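Local atomic coordinates of catalase-3 (PDB entry 4AJ9), a protein that breaks down hydrogen peroxide to oxygen and water with a heme cofactor, and so probably protects the cells of Neurospora crassa from peroxide damage. Residues H72-S77 with D94-F100; Q615-D619 with A636-I640. All coordinates share one frame. Residue numbers count along the deposited sequence, not the author numbering.

Contact 1 of 2, residues H72-S77 with D94-F100; sequences HGIFTS and DKQTPVF
Antiparallel strand pairing joins H72-S77 to D94-F100; the axes of strands 72-77 and 96-100 approach to 4.4 Å, with 143° between their directions. G73 faces V99 and F75 faces T97 as hydrogen-bonded pairs: N of each residue reaches O of its partner, all four bonds at 2.9 Å. H72-F100, I74-P98 and T76-Q96 are non-hydrogen-bonded pairs, so P98 N points away from 72-77 and its missing hydrogen costs this pairing nothing. S77 faces both D94 and K95, with D94 N to S77 O (2.8 Å) and S77 N to K95 O (3.0 Å): a G1-type beta bulge, D94 (72/7) in its positive-phi position.

On the face of H72, I74 and T76, H72 (chi1 m) and F100 (chi1 t) form an edge-to-face pair, F100's edge toward the imidazole face, centroids 4.8 Å apart and planes at 82°. A water bridges H72 ND1 (2.8 Å) and V99 O (3.1 Å); H72 NE2 bonds E322. I74 (chi1 m) sets CG2 3.8 Å from Q96 CB; Q96 (m, t) NE2 donates to T76 (m) OG1 at 3.1 Å. Opposite, V99 (m) turns CG1 to 3.7 Å from F75 CB.

Within the catalase beta-barrel, strand 305-314 flanks 68-77; strand 121-128 flanks 96-104, its Y127 bonding P98's backbone and F126 meeting F75's ring (chi1 t) edge-to-face.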
# COMPACT_ATOMS: atom_id res chain seq x y z
N HIS C 72 13.95 -4.53 25.27
CA HIS C 72 12.91 -4.95 26.20
C HIS C 72 13.38 -4.80 27.64
O HIS C 72 14.58 -4.85 27.92
CB HIS C 72 12.54 -6.42 25.98
CG HIS C 72 11.96 -6.70 24.62
ND1 HIS C 72 10.60 -6.78 24.40
CD2 HIS C 72 12.55 -6.94 23.43
CE1 HIS C 72 10.38 -7.04 23.12
NE2 HIS C 72 11.54 -7.15 22.51
N GLY C 73 12.44 -4.65 28.57
CA GLY C 73 12.81 -4.64 29.96
C GLY C 73 11.60 -4.78 30.87
O GLY C 73 10.54 -5.23 30.44
N ILE C 74 11.78 -4.38 32.12
CA ILE C 74 10.71 -4.48 33.11
C ILE C 74 10.62 -3.18 33.88
O ILE C 74 11.64 -2.58 34.22
CB ILE C 74 10.97 -5.64 34.10
CG1 ILE C 74 11.14 -6.97 33.36
CG2 ILE C 74 9.83 -5.74 35.12
CD1 ILE C 74 9.86 -7.56 32.85
N PHE C 75 9.40 -2.73 34.15
CA PHE C 75 9.17 -1.61 35.05
C PHE C 75 8.58 -2.16 36.34
O PHE C 75 7.70 -3.01 36.33
CB PHE C 75 8.23 -0.56 34.44
CG PHE C 75 7.71 0.43 35.44
CD1 PHE C 75 8.46 1.53 35.80
CD2 PHE C 75 6.47 0.24 36.05
CE1 PHE C 75 7.99 2.44 36.74
CE2 PHE C 75 5.99 1.14 36.99
CZ PHE C 75 6.75 2.25 37.33
N THR C 76 9.07 -1.65 37.46
CA THR C 76 8.58 -2.06 38.77
C THR C 76 8.10 -0.84 39.53
O THR C 76 8.83 0.14 39.69
CB THR C 76 9.67 -2.74 39.60
OG1 THR C 76 10.22 -3.84 38.86
CG2 THR C 76 9.08 -3.25 40.93
N SER C 77 6.86 -0.88 39.98
CA SER C 77 6.33 0.22 40.77
C SER C 77 6.91 0.17 42.18
O SER C 77 7.05 -0.91 42.76
CB SER C 77 4.80 0.19 40.80
OG SER C 77 4.30 1.27 41.57
N ASP C 94 5.87 -3.12 44.09
CA ASP C 94 6.55 -4.25 43.45
C ASP C 94 5.84 -4.82 42.21
O ASP C 94 6.27 -5.84 41.67
CB ASP C 94 6.85 -5.35 44.46
CG ASP C 94 7.82 -4.90 45.56
OD1 ASP C 94 8.67 -4.02 45.30
OD2 ASP C 94 7.74 -5.42 46.69
N LYS C 95 4.77 -4.18 41.76
CA LYS C 95 4.08 -4.64 40.55
C LYS C 95 4.98 -4.46 39.33
O LYS C 95 5.52 -3.39 39.10
CB LYS C 95 2.79 -3.87 40.35
CG LYS C 95 1.92 -4.36 39.20
CD LYS C 95 0.52 -3.74 39.34
CE LYS C 95 -0.46 -4.29 38.32
NZ LYS C 95 -1.84 -3.74 38.60
N GLN C 96 5.12 -5.53 38.55
CA GLN C 96 6.01 -5.50 37.40
C GLN C 96 5.24 -5.51 36.09
O GLN C 96 4.25 -6.24 35.94
CB GLN C 96 6.98 -6.67 37.46
CG GLN C 96 7.79 -6.67 38.73
CD GLN C 96 9.01 -7.54 38.66
OE1 GLN C 96 8.94 -8.70 38.26
NE2 GLN C 96 10.16 -6.98 39.04
N THR C 97 5.71 -4.71 35.14
CA THR C 97 5.09 -4.59 33.83
C THR C 97 6.18 -4.64 32.77
O THR C 97 7.15 -3.91 32.85
CB THR C 97 4.37 -3.24 33.69
OG1 THR C 97 3.39 -3.11 34.72
CG2 THR C 97 3.70 -3.11 32.31
N PRO C 98 6.02 -5.51 31.75
CA PRO C 98 6.99 -5.50 30.65
C PRO C 98 7.02 -4.16 29.94
O PRO C 98 5.98 -3.51 29.82
CB PRO C 98 6.45 -6.56 29.68
CG PRO C 98 5.47 -7.40 30.50
CD PRO C 98 4.92 -6.46 31.53
N VAL C 99 8.19 -3.76 29.47
CA VAL C 99 8.32 -2.54 28.68
C VAL C 99 9.15 -2.78 27.43
O VAL C 99 9.91 -3.76 27.35
CB VAL C 99 8.96 -1.38 29.49
CG1 VAL C 99 8.20 -1.15 30.80
CG2 VAL C 99 10.45 -1.66 29.77
N PHE C 100 8.98 -1.91 26.45
CA PHE C 100 9.95 -1.81 25.37
C PHE C 100 10.27 -0.34 25.22
O PHE C 100 9.39 0.51 25.29
CB PHE C 100 9.40 -2.38 24.06
CG PHE C 100 10.42 -2.42 22.95
CD1 PHE C 100 10.67 -1.31 22.17
CD2 PHE C 100 11.13 -3.59 22.69
CE1 PHE C 100 11.62 -1.34 21.15
CE2 PHE C 100 12.08 -3.63 21.66
CZ PHE C 100 12.33 -2.50 20.90
O HOH W 1 8.62 -6.35 26.32

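Contact 2 of 2, residues Q615-D619 with A636-I640; sequences QILTD and ALQSI
Two helical segments, Q615-D619 and A636-S639 with I640 following, meet through a few apolar side chains and no mutual hydrogen bond. The nearest CA pairs are T618-I640 at 6.6 Å and L617-L637 at 7.8 Å, and only 209 Å² is buried in all, so the fit depends on individual protrusions. The first segment is regular helix, with D619 N to Q615 O at 2.7 Å. In the second, I640 is the first residue to leave helical angles (phi/psi -104/16), and its N makes just weak bonds, to A636 O (3.4 Å) and L637 O (3.2 Å).

L617 is the main bump. With chi1 t and chi2 p it reaches into a hollow lined by A636, L637 and I640: L617 CD2 lies 4.0 Å from A636 CB and 4.2 Å from L637 CD2, while L617 CG is 3.5 Å from I640 CD1. Beside the short A636 side chain, L617 CD2 also comes within 3.8 Å of A636 O; F598 touches both residues. L637 starts away from the partner, but its m, t rotamer brings the branched end back.

I640 (p, t) is the answering bump, fitting against L617 and T618. I640 CG2 lies 3.3 Å from T618 OG1, a hydroxyl hydrogen-bonded to S614 O in its own helix.

Thus the flank of helix 612-622 meets the C-terminal end of helix 634-639 and the residue after it. Parallel strands 561-566, 533-537, 587-590, 627-630 and 649-652, in that order, give a flavodoxin-like sheet, consistent with kinship to class I glutamine amidotransferases. Both helices rest on it: L617 touches V588 and V590, A636 also meets V590, and L637 packs on V627 and A629.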
# COMPACT_ATOMS: atom_id res chain seq x y z
N GLN C 615 47.73 9.82 17.43
CA GLN C 615 46.47 10.52 17.17
C GLN C 615 45.43 10.12 18.21
O GLN C 615 44.67 10.96 18.69
CB GLN C 615 45.95 10.21 15.76
CG GLN C 615 44.79 11.10 15.33
CD GLN C 615 45.18 12.56 15.25
OE1 GLN C 615 46.08 12.94 14.49
NE2 GLN C 615 44.49 13.40 16.03
N ILE C 616 45.42 8.84 18.56
CA ILE C 616 44.51 8.32 19.57
C ILE C 616 44.74 8.98 20.92
O ILE C 616 43.79 9.37 21.61
CB ILE C 616 44.64 6.79 19.71
CG1 ILE C 616 44.17 6.08 18.44
CG2 ILE C 616 43.81 6.28 20.90
CD1 ILE C 616 44.35 4.58 18.46
N LEU C 617 46.00 9.11 21.31
CA LEU C 617 46.32 9.71 22.60
C LEU C 617 46.01 11.20 22.57
O LEU C 617 45.51 11.76 23.55
CB LEU C 617 47.78 9.49 22.97
CG LEU C 617 48.16 9.83 24.41
CD1 LEU C 617 47.28 9.06 25.38
CD2 LEU C 617 49.64 9.54 24.67
N THR C 618 46.30 11.83 21.43
CA THR C 618 46.02 13.25 21.24
C THR C 618 44.51 13.53 21.29
O THR C 618 44.08 14.45 21.99
CB THR C 618 46.62 13.77 19.90
OG1 THR C 618 48.05 13.64 19.94
CG2 THR C 618 46.25 15.22 19.66
N ASP C 619 43.73 12.74 20.56
CA ASP C 619 42.27 12.91 20.55
C ASP C 619 41.74 12.74 21.96
O ASP C 619 40.99 13.57 22.45
CB ASP C 619 41.59 11.87 19.64
CG ASP C 619 41.80 12.13 18.15
OD1 ASP C 619 42.07 13.28 17.75
OD2 ASP C 619 41.67 11.16 17.36
N ALA C 636 55.19 8.56 25.97
CA ALA C 636 54.12 8.83 25.00
C ALA C 636 53.39 10.15 25.30
O ALA C 636 53.13 10.93 24.39
CB ALA C 636 53.13 7.67 24.93
N LEU C 637 53.07 10.38 26.57
CA LEU C 637 52.48 11.65 27.00
C LEU C 637 53.41 12.82 26.67
O LEU C 637 52.98 13.84 26.13
CB LEU C 637 52.17 11.64 28.50
CG LEU C 637 51.09 10.67 28.99
CD1 LEU C 637 51.12 10.55 30.50
CD2 LEU C 637 49.70 11.10 28.52
N GLN C 638 54.69 12.66 26.99
CA GLN C 638 55.69 13.66 26.62
C GLN C 638 55.68 13.94 25.12
O GLN C 638 55.80 15.09 24.70
CB GLN C 638 57.08 13.22 27.09
CG GLN C 638 57.17 12.99 28.59
CD GLN C 638 58.55 12.56 29.05
OE1 GLN C 638 59.39 12.13 28.24
NE2 GLN C 638 58.80 12.67 30.35
N SER C 639 55.53 12.90 24.30
CA SER C 639 55.59 13.06 22.85
C SER C 639 54.48 13.95 22.30
O SER C 639 54.65 14.59 21.26
CB SER C 639 55.57 11.70 22.13
OG SER C 639 54.29 11.10 22.18
N ILE C 640 53.33 13.99 22.98
CA ILE C 640 52.24 14.87 22.54
C ILE C 640 52.10 16.13 23.40
O ILE C 640 51.08 16.81 23.35
CB ILE C 640 50.89 14.14 22.47
CG1 ILE C 640 50.49 13.60 23.85
CG2 ILE C 640 50.92 13.03 21.41
CD1 ILE C 640 49.04 13.18 23.92

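The two contacts lie in different domains, their centres about 46 Å apart and their nearest atoms about 32 Å, and they share no secondary-structure element. Contact 1 belongs to the antiparallel barrel of the heme-bearing catalase domain, whereas contact 2 joins helices covering the parallel sheet of the C-terminal domain. Their chemistry follows: strand pairing buries 598 Å² and relies mainly on backbone hydrogen bonds, while contact 2 has no hydrogen bond between its segments and rests on apolar side chains. Contact 1 mixes seven buried residues with two exposed ones among thirteen; contact 2 has three buried and none exposed among five, yet sits farther from the chain centre, about 32 Å against 20 Å.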